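Beta-agarase B (Zobellia galactanivorans, PDB 4ATF) hydrolyses the beta-1,4-galactosidic linkages of agarose at random along the chain, with retention of anomeric configuration, giving the tetramer as predominant product. Local coordinates at residues D148-A153 against N277-T282; M120-A125 against E290-G295; K15-P20 against W298-K303. The protein carries 1 engineered substitution. One frame throughout, in Å; residues are numbered along the deposited sequence. Where two conformers were deposited one is given.

Interaction 1: D148-A153 against N277-T282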
# COMPACT_ATOMS: atom_id res chain seq x y z
N ASP A 148 2.54 11.41 14.92
CA ASP A 148 3.61 12.03 15.74
C ASP A 148 3.70 11.36 17.14
O ASP A 148 4.80 11.26 17.72
CB ASP A 148 3.30 13.51 15.96
CG ASP A 148 3.39 14.32 14.63
OD1 ASP A 148 4.22 13.95 13.72
OD2 ASP A 148 2.66 15.35 14.50
N TYR A 149 2.55 10.93 17.67
CA TYR A 149 2.46 10.48 19.06
C TYR A 149 1.46 9.36 19.15
O TYR A 149 0.45 9.41 18.45
CB TYR A 149 1.99 11.64 19.93
CG TYR A 149 1.99 11.27 21.41
CD1 TYR A 149 3.17 11.29 22.17
CD2 TYR A 149 0.80 10.86 22.05
CE1 TYR A 149 3.15 10.91 23.55
CE2 TYR A 149 0.79 10.48 23.39
CZ TYR A 149 1.95 10.50 24.14
OH TYR A 149 1.85 10.09 25.51
N SER A 150 1.69 8.37 20.05
CA SER A 150 0.69 7.28 20.31
C SER A 150 0.13 7.29 21.78
O SER A 150 0.86 7.04 22.74
CB SER A 150 1.29 5.90 20.00
OG SER A 150 0.45 4.83 20.50
N GLU A 151 -1.14 7.62 21.99
CA GLU A 151 -1.72 7.57 23.32
C GLU A 151 -1.80 6.12 23.81
O GLU A 151 -1.68 5.90 25.01
CB GLU A 151 -3.15 8.15 23.36
CG GLU A 151 -3.26 9.63 23.17
CD GLU A 151 -4.63 10.17 23.53
OE1 GLU A 151 -5.58 9.40 23.82
OE2 GLU A 151 -4.71 11.40 23.56
N SER A 152 -2.08 5.15 22.90
CA SER A 152 -2.21 3.75 23.35
C SER A 152 -0.87 3.31 24.02
O SER A 152 -0.86 2.71 25.11
CB SER A 152 -2.62 2.82 22.15
OG SER A 152 -1.60 2.76 21.14
N ALA A 153 0.28 3.65 23.39
CA ALA A 153 1.58 3.27 23.98
C ALA A 153 2.11 4.29 24.99
O ALA A 153 3.03 3.97 25.76
CB ALA A 153 2.62 3.03 22.88
N ASN A 277 4.30 -1.31 23.64
CA ASN A 277 4.59 -1.62 22.23
C ASN A 277 3.24 -1.75 21.50
O ASN A 277 3.18 -2.34 20.40
CB ASN A 277 5.31 -3.00 22.04
CG ASN A 277 6.71 -3.05 22.63
OD1 ASN A 277 7.04 -3.99 23.34
ND2 ASN A 277 7.52 -2.03 22.35
N THR A 278 2.16 -1.25 22.14
CA THR A 278 0.80 -1.35 21.58
C THR A 278 0.41 -0.04 20.91
O THR A 278 0.28 1.00 21.58
CB THR A 278 -0.23 -1.72 22.67
OG1 THR A 278 0.15 -2.97 23.21
CG2 THR A 278 -1.62 -1.85 22.08
N TYR A 279 0.31 -0.08 19.60
CA TYR A 279 0.10 1.18 18.78
C TYR A 279 -1.20 1.07 17.99
O TYR A 279 -1.23 0.52 16.86
CB TYR A 279 1.24 1.39 17.79
CG TYR A 279 2.63 1.42 18.43
CD1 TYR A 279 3.05 2.55 19.17
CD2 TYR A 279 3.55 0.36 18.24
CE1 TYR A 279 4.32 2.62 19.74
CE2 TYR A 279 4.86 0.42 18.81
CZ TYR A 279 5.22 1.57 19.55
OH TYR A 279 6.48 1.72 20.15
N THR A 280 -2.26 1.63 18.55
CA THR A 280 -3.56 1.59 17.88
C THR A 280 -4.38 2.80 18.44
O THR A 280 -4.15 3.22 19.58
CB THR A 280 -4.27 0.21 18.19
OG1 THR A 280 -5.47 0.07 17.41
CG2 THR A 280 -4.56 0.06 19.72
N PRO A 281 -5.29 3.38 17.61
CA PRO A 281 -5.96 4.62 18.07
C PRO A 281 -6.82 4.40 19.31
O PRO A 281 -7.49 3.36 19.44
CB PRO A 281 -6.86 5.00 16.89
CG PRO A 281 -6.27 4.32 15.69
CD PRO A 281 -5.67 3.02 16.23
N THR A 282 -6.76 5.32 20.25
CA THR A 282 -7.71 5.33 21.37
C THR A 282 -8.99 6.07 20.89
O THR A 282 -8.97 6.70 19.81
CB THR A 282 -7.13 6.13 22.58
OG1 THR A 282 -6.91 7.47 22.14
CG2 THR A 282 -5.76 5.51 23.08
O HOH W 1 -2.31 5.42 19.96
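A loop-to-loop contact centred on one serine hydroxyl joins Ser-152 to Thr-278 and Thr-280 beside the agarose-binding cleft, where the turn after strand 149-150 meets the loop leading to helix 283-286. Ser-152 OG sits between its own backbone N and carbonyl carbon (chi1 65°) and works both ways: it donates to Thr-278 O at 2.6 Å and accepts from Thr-280 N at 2.9 Å, the latter bond nearly straight (167°). An alanine here would probably leave the Thr-278 carbonyl and the Thr-280 amide without this shared partner and let the two loops shift against each other. A water reinforces the junction, accepting from Ser-152 N (3.0 Å) and from Ser-150 OG while donating to Thr-280 O. Ser-150 OG also accepts from Ala-153 N, an ST motif that holds the turn. Beyond it, Ala-153 CB packs against Tyr-279 CE1 at 3.6 Å, whereas Ser-150 CB lies in the plane of that ring, at its edge. At the other end of the contact Thr-282 OG1 donates to Glu-151 OE1 (2.9 Å), approaching from above the carboxylate plane, and Thr-282 CG2 rests near Glu-151 CB. Tyr-279 belongs to the glycan pocket and meets His-157 edge-to-face. Thr-282 is the N-cap residue of helix 283-286, whose Asn-284 and Glu-285 also bind Glu-151, while Tyr-279 and Thr-280 touch helix 265-268.

Interaction 2: M120-A125 against E290-G295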
# COMPACT_ATOMS: atom_id res chain seq x y z
N MET A 120 -1.45 9.48 7.02
CA MET A 120 -2.20 9.97 8.19
C MET A 120 -1.35 10.27 9.44
O MET A 120 -0.39 9.55 9.72
CB MET A 120 -3.21 8.91 8.65
CG MET A 120 -4.23 8.57 7.58
SD MET A 120 -5.55 7.48 8.24
CE MET A 120 -4.56 5.97 8.56
N ASN A 121 -1.79 11.25 10.24
CA ASN A 121 -1.23 11.45 11.57
C ASN A 121 -1.96 10.50 12.55
O ASN A 121 -2.68 10.94 13.45
CB ASN A 121 -1.46 12.92 11.99
CG ASN A 121 -0.74 13.27 13.29
OD1 ASN A 121 0.04 12.48 13.85
ND2 ASN A 121 -1.04 14.45 13.81
N SER A 122 -1.80 9.19 12.31
CA SER A 122 -2.44 8.12 13.06
C SER A 122 -1.51 6.90 13.25
O SER A 122 -0.51 6.69 12.46
CB SER A 122 -3.66 7.66 12.21
OG SER A 122 -4.40 6.61 12.85
N THR A 123 -1.86 6.02 14.22
CA THR A 123 -1.07 4.79 14.38
C THR A 123 -1.54 3.77 13.40
O THR A 123 -0.85 2.76 13.19
CB THR A 123 -1.21 4.17 15.84
OG1 THR A 123 -2.59 4.13 16.21
CG2 THR A 123 -0.44 5.07 16.86
N LEU A 124 -2.65 4.05 12.72
CA LEU A 124 -3.12 3.12 11.67
C LEU A 124 -2.22 3.21 10.45
O LEU A 124 -1.60 4.26 10.24
CB LEU A 124 -4.51 3.54 11.19
CG LEU A 124 -5.64 3.36 12.23
CD1 LEU A 124 -6.93 3.87 11.50
CD2 LEU A 124 -5.79 1.97 12.72
N ALA A 125 -2.12 2.12 9.68
CA ALA A 125 -1.35 2.13 8.41
C ALA A 125 -2.05 2.89 7.31
O ALA A 125 -3.28 2.80 7.21
CB ALA A 125 -1.03 0.65 7.92
N GLU A 290 -9.63 14.53 10.98
CA GLU A 290 -8.57 14.87 10.04
C GLU A 290 -7.30 13.98 10.25
O GLU A 290 -6.65 13.56 9.28
CB GLU A 290 -8.19 16.35 10.12
CG GLU A 290 -7.28 16.73 8.94
CD GLU A 290 -6.45 18.00 9.12
OE1 GLU A 290 -6.66 18.79 10.07
OE2 GLU A 290 -5.55 18.20 8.27
N ASN A 291 -6.97 13.69 11.52
CA ASN A 291 -5.78 12.90 11.81
C ASN A 291 -5.95 11.46 11.31
O ASN A 291 -4.95 10.78 11.04
CB ASN A 291 -5.49 12.86 13.30
CG ASN A 291 -4.87 14.15 13.83
OD1 ASN A 291 -4.33 14.97 13.08
ND2 ASN A 291 -4.96 14.35 15.15
N ASN A 292 -7.20 11.01 11.23
CA ASN A 292 -7.50 9.67 10.77
C ASN A 292 -8.14 9.61 9.38
O ASN A 292 -8.85 8.67 9.07
CB ASN A 292 -8.41 8.99 11.80
CG ASN A 292 -7.70 8.88 13.14
OD1 ASN A 292 -6.89 7.98 13.31
ND2 ASN A 292 -7.96 9.81 14.05
N THR A 293 -7.80 10.57 8.53
CA THR A 293 -8.22 10.60 7.16
C THR A 293 -6.98 10.50 6.24
O THR A 293 -6.08 11.33 6.32
CB THR A 293 -9.06 11.89 6.84
OG1 THR A 293 -10.20 11.92 7.70
CG2 THR A 293 -9.55 11.91 5.39
N PHE A 294 -6.96 9.49 5.38
CA PHE A 294 -5.87 9.23 4.44
C PHE A 294 -6.33 9.84 3.11
O PHE A 294 -7.48 9.59 2.68
CB PHE A 294 -5.67 7.71 4.34
CG PHE A 294 -4.58 7.29 3.37
CD1 PHE A 294 -3.41 8.08 3.19
CD2 PHE A 294 -4.73 6.13 2.63
CE1 PHE A 294 -2.40 7.69 2.26
CE2 PHE A 294 -3.73 5.69 1.74
CZ PHE A 294 -2.55 6.47 1.54
N GLY A 295 -5.50 10.71 2.51
CA GLY A 295 -5.89 11.42 1.26
C GLY A 295 -4.93 11.04 0.16
O GLY A 295 -3.70 10.97 0.38
O HOH W 2 -3.79 13.17 8.94
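Ser-122 OG donates to Asn-292 OD1 at 2.9 Å, the strongest polar link between the loop joining strands 111-118 and 125-132 and the approach to strand 293-306 in this GH16 beta-sandwich. The same hydroxyl closes an ST turn by accepting from Leu-124 N (3.1 Å, nearly straight at 166°), and thus shapes its own loop while reaching across to the facing segment. With OG anti to the backbone N (chi1 -179°), the serine presents its hydroxyl toward the asparagine. The donor meets the amide carbonyl at a C=O...OG angle of 154°. Asn-292 is itself steadied from the second shell, its ND2 donating to Asn-288 O, so both ends of the amide are engaged and its rotation is probably fixed.

A weaker link lies toward the surface. Asn-121 and Asn-291 run side by side, pointing the same way with their amide planes strongly inclined, and Asn-121 ND2 makes a weak bond to Asn-291 OD1 at 3.4 Å. The firmer partner of Asn-121 is Asp-148, whose backbone N binds OD1. Asn-121 is also the centre of an inverse gamma turn, and a water accepts from its backbone N and probably donates to Glu-290 O.

Inward, the contact becomes apolar. Met-120, which also touches Thr-261 of strand 255-262, lays CG against Phe-294 CB at 3.6 Å, and the Phe-294 ring continues away to Ile-259 and Leu-142. Nearby, Met-120 CB approaches the backbone carbonyl of Asn-291. The sulphur touches the facing backbone, Met-120 SD lying 3.5 Å from Asn-292 C.

Interaction 3: K15-P20 against W298-K303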
# COMPACT_ATOMS: atom_id res chain seq x y z
N LYS A 15 -0.07 14.45 -15.36
CA LYS A 15 0.31 13.50 -16.44
C LYS A 15 1.71 13.83 -17.01
O LYS A 15 2.41 12.93 -17.50
CB LYS A 15 -0.71 13.48 -17.60
CG LYS A 15 -2.11 13.00 -17.25
CD LYS A 15 -2.97 12.88 -18.49
CE LYS A 15 -4.42 13.07 -18.12
NZ LYS A 15 -5.38 12.64 -19.18
N ASP A 16 2.11 15.09 -16.93
CA ASP A 16 3.36 15.57 -17.49
C ASP A 16 4.58 15.46 -16.55
O ASP A 16 5.68 15.68 -16.98
CB ASP A 16 3.21 17.06 -17.81
CG ASP A 16 2.17 17.36 -18.89
OD1 ASP A 16 1.83 16.39 -19.64
OD2 ASP A 16 1.73 18.57 -18.97
N ILE A 17 4.39 15.19 -15.25
CA ILE A 17 5.52 15.15 -14.34
C ILE A 17 6.44 14.05 -14.88
O ILE A 17 5.97 12.95 -15.16
CB ILE A 17 5.08 14.84 -12.88
CG1 ILE A 17 4.21 15.97 -12.32
CG2 ILE A 17 6.33 14.68 -11.98
CD1 ILE A 17 3.50 15.65 -11.02
N PRO A 18 7.76 14.32 -15.01
CA PRO A 18 8.57 13.22 -15.54
C PRO A 18 8.45 11.92 -14.72
O PRO A 18 8.35 11.95 -13.48
CB PRO A 18 10.01 13.72 -15.37
CG PRO A 18 9.89 15.25 -15.39
CD PRO A 18 8.53 15.57 -14.79
N VAL A 19 8.50 10.80 -15.42
CA VAL A 19 8.60 9.50 -14.79
C VAL A 19 10.08 9.28 -14.43
O VAL A 19 10.96 9.42 -15.32
CB VAL A 19 8.04 8.37 -15.71
CG1 VAL A 19 8.41 6.99 -15.14
CG2 VAL A 19 6.49 8.48 -15.78
N PRO A 20 10.38 8.96 -13.13
CA PRO A 20 11.78 8.86 -12.72
C PRO A 20 12.48 7.56 -13.14
O PRO A 20 13.75 7.51 -13.23
CB PRO A 20 11.71 9.00 -11.18
CG PRO A 20 10.38 8.38 -10.80
CD PRO A 20 9.45 8.83 -11.95
N TRP A 298 -3.70 11.65 -6.39
CA TRP A 298 -3.79 10.89 -7.66
C TRP A 298 -2.93 9.65 -7.65
O TRP A 298 -2.05 9.47 -6.79
CB TRP A 298 -3.45 11.78 -8.91
CG TRP A 298 -2.19 12.72 -8.82
CD1 TRP A 298 -2.16 14.13 -8.71
CD2 TRP A 298 -0.81 12.31 -8.92
NE1 TRP A 298 -0.82 14.59 -8.75
CE2 TRP A 298 0.01 13.50 -8.87
CE3 TRP A 298 -0.18 11.06 -9.04
CZ2 TRP A 298 1.43 13.45 -8.95
CZ3 TRP A 298 1.23 11.00 -9.10
CH2 TRP A 298 2.01 12.20 -9.05
N ILE A 299 -3.21 8.77 -8.60
CA ILE A 299 -2.43 7.59 -8.82
C ILE A 299 -2.26 7.45 -10.33
O ILE A 299 -3.27 7.48 -11.09
CB ILE A 299 -3.01 6.33 -8.11
CG1 ILE A 299 -2.03 5.11 -8.31
CG2 ILE A 299 -4.44 6.05 -8.59
CD1 ILE A 299 -2.37 3.94 -7.35
N ARG A 300 -1.01 7.40 -10.78
CA ARG A 300 -0.74 7.43 -12.21
C ARG A 300 0.06 6.16 -12.53
O ARG A 300 0.89 5.70 -11.71
CB ARG A 300 -0.03 8.74 -12.61
CG ARG A 300 1.44 8.90 -12.07
CD ARG A 300 1.86 10.39 -12.34
NE ARG A 300 3.27 10.58 -11.97
CZ ARG A 300 4.22 11.05 -12.80
NH1 ARG A 300 3.93 11.49 -14.05
NH2 ARG A 300 5.48 11.18 -12.36
N ILE A 301 -0.21 5.61 -13.70
CA ILE A 301 0.27 4.31 -14.12
C ILE A 301 0.80 4.45 -15.57
O ILE A 301 0.10 4.99 -16.44
CB ILE A 301 -0.90 3.29 -14.13
CG1 ILE A 301 -1.45 3.08 -12.68
CG2 ILE A 301 -0.43 2.00 -14.79
CD1 ILE A 301 -3.02 2.87 -12.57
N TYR A 302 2.03 4.00 -15.81
CA TYR A 302 2.65 4.12 -17.15
C TYR A 302 3.25 2.78 -17.58
O TYR A 302 3.74 2.01 -16.73
CB TYR A 302 3.79 5.17 -17.16
CG TYR A 302 3.33 6.56 -16.92
CD1 TYR A 302 3.04 7.02 -15.61
CD2 TYR A 302 3.18 7.44 -17.99
CE1 TYR A 302 2.60 8.31 -15.40
CE2 TYR A 302 2.74 8.78 -17.78
CZ TYR A 302 2.48 9.19 -16.47
OH TYR A 302 2.05 10.49 -16.25
N LYS A 303 3.23 2.52 -18.89
CA LYS A 303 3.87 1.31 -19.46
C LYS A 303 4.94 1.77 -20.44
O LYS A 303 4.74 2.78 -21.14
CB LYS A 303 2.79 0.42 -20.19
CG LYS A 303 1.75 -0.17 -19.08
CD LYS A 303 1.36 -1.66 -19.29
CE LYS A 303 2.51 -2.46 -19.04
NZ LYS A 303 2.33 -3.74 -18.42
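Lys-15 meets Tyr-302 through its backbone: Tyr-302 OH donates to Lys-15 O at 2.8 Å, so the N-terminal loop is tied at Lys-15 to strand 293-306. The principle illustrated here is that an irregular chain can be held by side chains that bind several of its carbonyl groups.

Ile-17 is gripped twice. Ile-17 O lies in the guanidinium plane of Arg-300 and accepts from Arg-300 NH1 at 2.7 Å. A weak second bond comes from NH2 of the same arginine. The side chain of Ile-17 crosses that of Arg-300 at about a right angle, bringing Ile-17 CB over one face of the guanidinium, while Ile-17 CD1 extends to Trp-298 CZ2 at 3.7 Å. At Pro-18 the carbonyl is used again: Arg-300 NH2 donates to Pro-18 O at 3.2 Å, the oxygen almost exactly in the guanidinium plane although the nitrogen stands well above the carbonyl plane. The arginine reaches these atoms because its chain is extended from CG to NE. NE makes a salt bridge with Glu-114, and NH1 adds a weak bond to Tyr-302 OH; these ties probably fix the rotation of the group and offset its charge.

Val-19 was modelled in two conformers. In one of them Val-19 CG2 stands over the centre of the Tyr-302 ring, 3.8 Å from the centroid and 11° off the ring normal, a CH-pi contact that holds for that conformer.

All three contacting side chains of the strand project from one face of the sheet. Within the sheet strand 111-118 pairs with strand 293-306; it supplies Glu-114 and Tyr-112, while Arg-200 of strand 199-207 touches Ile-17, Trp-298 and Arg-300, and Trp-29 of strand 27-31 packs against both Val-19 and Tyr-302.

In the fold
Interactions 1 and 2 form one continuous patch on the cleft side of the molecule, with centres 13 Å apart. Beyond the shared tie of Asn-121 to Asp-148, Pro-281 CG packs on Leu-124 CG at 3.7 Å. The side chain of Tyr-279 in interaction 1 comes within about 4 Å of a bound galactose; that of Phe-294 in interaction 2 stays about 9 Å from galactose and from that of Asp-143, probably the proton donor and changed in this structure. Interaction 3 lies across the chain's centre from interaction 1, their centres 35 Å apart; its Trp-298 side chain is about 5 Å from the sodium ion. Strand 293-306 connects interactions 2 and 3, whose centres are 25 Å apart.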